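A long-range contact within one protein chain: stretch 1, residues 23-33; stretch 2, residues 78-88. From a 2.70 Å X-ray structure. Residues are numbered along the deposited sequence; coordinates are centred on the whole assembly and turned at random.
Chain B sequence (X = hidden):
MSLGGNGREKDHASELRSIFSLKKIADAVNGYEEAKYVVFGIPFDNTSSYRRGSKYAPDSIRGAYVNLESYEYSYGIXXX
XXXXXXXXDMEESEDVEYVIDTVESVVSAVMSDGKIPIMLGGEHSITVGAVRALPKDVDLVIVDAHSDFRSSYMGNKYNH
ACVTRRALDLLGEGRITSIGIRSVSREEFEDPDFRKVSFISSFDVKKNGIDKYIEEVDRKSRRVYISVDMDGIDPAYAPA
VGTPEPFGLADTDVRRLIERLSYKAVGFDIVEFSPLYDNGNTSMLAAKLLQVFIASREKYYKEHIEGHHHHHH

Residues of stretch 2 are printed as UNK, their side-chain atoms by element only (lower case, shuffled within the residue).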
# COMPACT_ATOMS: atom_id res chain seq x y z
N LYS B 23 -5.55 16.34 -19.56
CA LYS B 23 -5.15 16.66 -18.20
C LYS B 23 -4.04 17.69 -18.20
O LYS B 23 -3.08 17.58 -18.96
CB LYS B 23 -4.68 15.37 -17.51
CG LYS B 23 -4.32 15.48 -16.05
CD LYS B 23 -3.80 14.15 -15.55
CE LYS B 23 -3.48 14.13 -14.08
NZ LYS B 23 -2.81 12.88 -13.64
N LYS B 24 -4.17 18.69 -17.33
CA LYS B 24 -3.08 19.65 -17.09
C LYS B 24 -3.21 20.43 -15.76
O LYS B 24 -4.09 20.19 -14.96
CB LYS B 24 -2.96 20.61 -18.25
CG LYS B 24 -4.21 21.46 -18.48
CD LYS B 24 -3.92 22.59 -19.46
CE LYS B 24 -5.19 23.41 -19.72
NZ LYS B 24 -4.90 24.55 -20.71
N ILE B 25 -2.32 21.36 -15.53
CA ILE B 25 -2.43 22.21 -14.36
C ILE B 25 -3.65 23.11 -14.49
O ILE B 25 -3.76 23.90 -15.43
CB ILE B 25 -1.17 23.01 -14.15
CG1 ILE B 25 -0.06 22.04 -13.73
CG2 ILE B 25 -1.43 24.10 -13.08
CD1 ILE B 25 1.18 22.70 -13.14
N ALA B 26 -4.55 23.01 -13.54
CA ALA B 26 -5.87 23.59 -13.71
C ALA B 26 -5.85 25.07 -14.02
O ALA B 26 -6.74 25.58 -14.68
CB ALA B 26 -6.72 23.31 -12.49
N ASP B 27 -4.81 25.77 -13.57
CA ASP B 27 -4.75 27.21 -13.74
C ASP B 27 -3.95 27.58 -14.97
O ASP B 27 -3.99 28.73 -15.42
CB ASP B 27 -4.26 27.93 -12.47
CG ASP B 27 -5.21 27.68 -11.24
OD1 ASP B 27 -6.42 27.42 -11.44
OD2 ASP B 27 -4.73 27.75 -10.07
N ALA B 28 -3.24 26.62 -15.53
CA ALA B 28 -2.48 26.87 -16.76
C ALA B 28 -3.43 27.06 -17.94
O ALA B 28 -3.57 26.17 -18.79
CB ALA B 28 -1.52 25.77 -17.03
N VAL B 29 -4.06 28.23 -17.98
CA VAL B 29 -5.13 28.53 -18.92
C VAL B 29 -4.65 29.10 -20.27
O VAL B 29 -5.32 28.94 -21.28
CB VAL B 29 -6.20 29.43 -18.26
CG1 VAL B 29 -7.15 30.01 -19.30
CG2 VAL B 29 -7.00 28.60 -17.29
N ASN B 30 -3.50 29.74 -20.30
CA ASN B 30 -3.06 30.44 -21.50
C ASN B 30 -2.22 29.57 -22.40
O ASN B 30 -1.63 28.59 -21.95
CB ASN B 30 -2.29 31.68 -21.12
CG ASN B 30 -2.86 32.35 -19.91
OD1 ASN B 30 -3.90 33.00 -19.97
ND2 ASN B 30 -2.20 32.16 -18.80
N GLY B 31 -2.19 29.91 -23.69
CA GLY B 31 -1.23 29.32 -24.62
C GLY B 31 0.14 29.91 -24.35
O GLY B 31 0.27 30.89 -23.59
N TYR B 32 1.17 29.32 -24.96
CA TYR B 32 2.54 29.74 -24.72
C TYR B 32 2.77 31.22 -24.95
O TYR B 32 3.33 31.91 -24.11
CB TYR B 32 3.51 28.95 -25.59
CG TYR B 32 4.96 29.44 -25.47
CD1 TYR B 32 5.69 29.23 -24.29
CD2 TYR B 32 5.58 30.11 -26.52
CE1 TYR B 32 7.01 29.66 -24.18
CE2 TYR B 32 6.89 30.54 -26.42
CZ TYR B 32 7.60 30.32 -25.25
OH TYR B 32 8.91 30.75 -25.14
N GLU B 33 2.33 31.70 -26.10
CA GLU B 33 2.55 33.09 -26.52
C GLU B 33 2.07 34.13 -25.51
O GLU B 33 2.74 35.13 -25.28
CB GLU B 33 1.91 33.31 -27.87
CG GLU B 33 1.95 32.04 -28.73
CD GLU B 33 1.60 32.35 -30.15
OE1 GLU B 33 0.49 32.91 -30.39
OE2 GLU B 33 2.44 32.04 -31.04
N UNK B 78 -4.41 35.88 -7.50
CA UNK B 78 -5.23 34.93 -8.24
C UNK B 78 -4.38 34.32 -9.38
O UNK B 78 -3.95 35.02 -10.30
o UNK B 78 -7.21 33.49 -9.63
c UNK B 78 -6.49 35.63 -8.78
c UNK B 78 -7.32 34.74 -9.69
o UNK B 78 -8.12 35.31 -10.47
N UNK B 79 -4.15 33.02 -9.29
CA UNK B 79 -3.28 32.34 -10.23
C UNK B 79 -3.89 32.21 -11.62
O UNK B 79 -3.16 32.13 -12.61
c UNK B 79 -2.02 31.12 -8.43
c UNK B 79 -1.96 29.80 -7.73
c UNK B 79 -2.90 30.99 -9.67
c UNK B 79 -0.61 31.58 -8.79
N UNK B 80 -5.22 32.22 -11.68
CA UNK B 80 -5.96 32.16 -12.92
C UNK B 80 -5.67 33.37 -13.79
O UNK B 80 -5.76 33.31 -15.02
c UNK B 80 -8.06 30.69 -12.70
c UNK B 80 -9.57 30.74 -12.55
c UNK B 80 -7.65 30.03 -14.04
c UNK B 80 -7.46 32.09 -12.62
N UNK B 81 -5.33 34.48 -13.13
CA UNK B 81 -5.00 35.69 -13.84
C UNK B 81 -3.50 36.00 -13.75
O UNK B 81 -3.07 37.15 -13.87
c UNK B 81 -5.84 36.84 -13.30
N UNK B 82 -2.69 34.96 -13.55
CA UNK B 82 -1.24 35.14 -13.54
C UNK B 82 -0.47 34.63 -14.78
O UNK B 82 0.73 34.48 -14.74
c UNK B 82 -0.68 34.51 -12.28
o UNK B 82 -1.29 35.11 -11.15
N UNK B 83 -1.16 34.37 -15.89
CA UNK B 83 -0.47 34.05 -17.13
C UNK B 83 0.33 32.75 -17.07
O UNK B 83 1.51 32.74 -17.35
N UNK B 84 -0.34 31.66 -16.70
CA UNK B 84 0.27 30.34 -16.65
C UNK B 84 -0.14 29.54 -17.86
O UNK B 84 -1.29 29.61 -18.31
c UNK B 84 -0.24 29.59 -15.44
c UNK B 84 0.48 29.83 -14.15
c UNK B 84 -1.43 29.49 -11.92
se UNK B 84 -0.13 28.43 -12.88
N UNK B 85 0.81 28.75 -18.36
CA UNK B 85 0.58 27.79 -19.42
C UNK B 85 1.20 26.44 -19.05
O UNK B 85 2.16 26.40 -18.28
c UNK B 85 1.20 28.30 -20.72
N UNK B 86 0.66 25.35 -19.57
CA UNK B 86 1.22 24.03 -19.32
C UNK B 86 1.44 23.37 -20.67
O UNK B 86 0.48 23.02 -21.33
c UNK B 86 0.27 23.18 -18.47
o UNK B 86 2.07 21.53 -18.24
c UNK B 86 0.91 21.89 -17.90
o UNK B 86 0.24 21.21 -17.08
N UNK B 87 2.68 23.19 -21.06
CA UNK B 87 2.96 22.52 -22.34
C UNK B 87 2.72 21.00 -22.36
O UNK B 87 2.57 20.43 -23.44
c UNK B 87 6.16 24.44 -23.37
c UNK B 87 4.75 24.29 -22.87
c UNK B 87 3.78 25.08 -23.73
c UNK B 87 4.39 22.82 -22.82
N UNK B 88 2.66 20.37 -21.17
CA UNK B 88 2.65 18.93 -21.06
C UNK B 88 4.04 18.32 -20.85
O UNK B 88 4.90 18.89 -20.19
O HOH W 1 -2.57 31.53 -15.10

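Position 78 carries two side-chain carbons, the second bearing two oxygens, and nothing on stretch 1 lies within contact range. A carboxylate bonded directly to CB makes it Asp78. At position 79 four carbons fork at the second; the CB points toward stretch 1 and lies 3.7 Å from Asp27 OD2. The fork beyond CB identifies Leu79. Position 80 has the same four-carbon fork, but its CB points sideways and the end of the chain comes nearer to stretch 1, where one terminal carbon packs 3.6 Å from Val29 CG2. This is Leu80, whose backbone N donates to Asp78 OD1 at 3.1 Å.

A single carbon at position 81, directed away from stretch 1, gives Ala81. Position 82 has one carbon followed by one oxygen. It does not touch stretch 1; a two-atom side chain ending in oxygen is serine, and Ser82 OG donates to Asp78 O at 2.8 Å. Position 83 has no side-chain atoms and is Gly83. Its positive phi of 64° by itself favours glycine, and its CA lies 3.1 Å from Asn30 ND2.

The side chain at position 84 is unbranched: two carbons, a selenium and a final carbon, the last reaching 3.3 Å from Asp27 CB. Selenium in this place identifies methionine in its selenomethionine form, Met84. Position 85 has one carbon, lying 3.1 Å from Asn30 O, and is Ala85; this small side chain sits close against the backbone of stretch 1. At position 86 two carbons again end in two oxygens, and CB points toward stretch 1, 3.5 Å from Ala28 CB. The residue is Asp86: its OD2 accepts from Ile25 N at 3.0 Å, while its OD1 accepts from the backbone N of position 88 at 3.2 Å. Position 87 has four carbons forked at the second, and one terminal carbon lies 4.3 Å from Tyr32 CB; this is Leu87. Position 88 has no side chain and makes no contact; at its phi/psi of 94/-147° a CB would be jammed against the preceding carbonyl oxygen, so the backbone itself calls for Gly88.

The contact joins a segment without regular secondary structure to the start of a strand. A type I turn from Ile25 to Ala28 brings Ala28 against the strand, its CA 4.2 Å from Ala85 CA. Hydrogen bonds hold this arrangement at two places: Asp86 OD2 receives Ile25 N at the beginning of the turn, and Met84 O receives Asn30 N beyond it, at 3.0 Å and a nearly straight 161°. Asn30 ND2 adds a weak bond to the same Met84 O, 2.8 Å long but bent to 123°. A water extends the polar network, donating to Asp27 O at 3.2 Å and Leu79 O at 2.6 Å and accepting from Met84 N at 2.7 Å. Around these bonds, Met84 packs on Asp27, and Leu80 meets Val29.

Stretch 2 (78-88) DLLASGMADLG
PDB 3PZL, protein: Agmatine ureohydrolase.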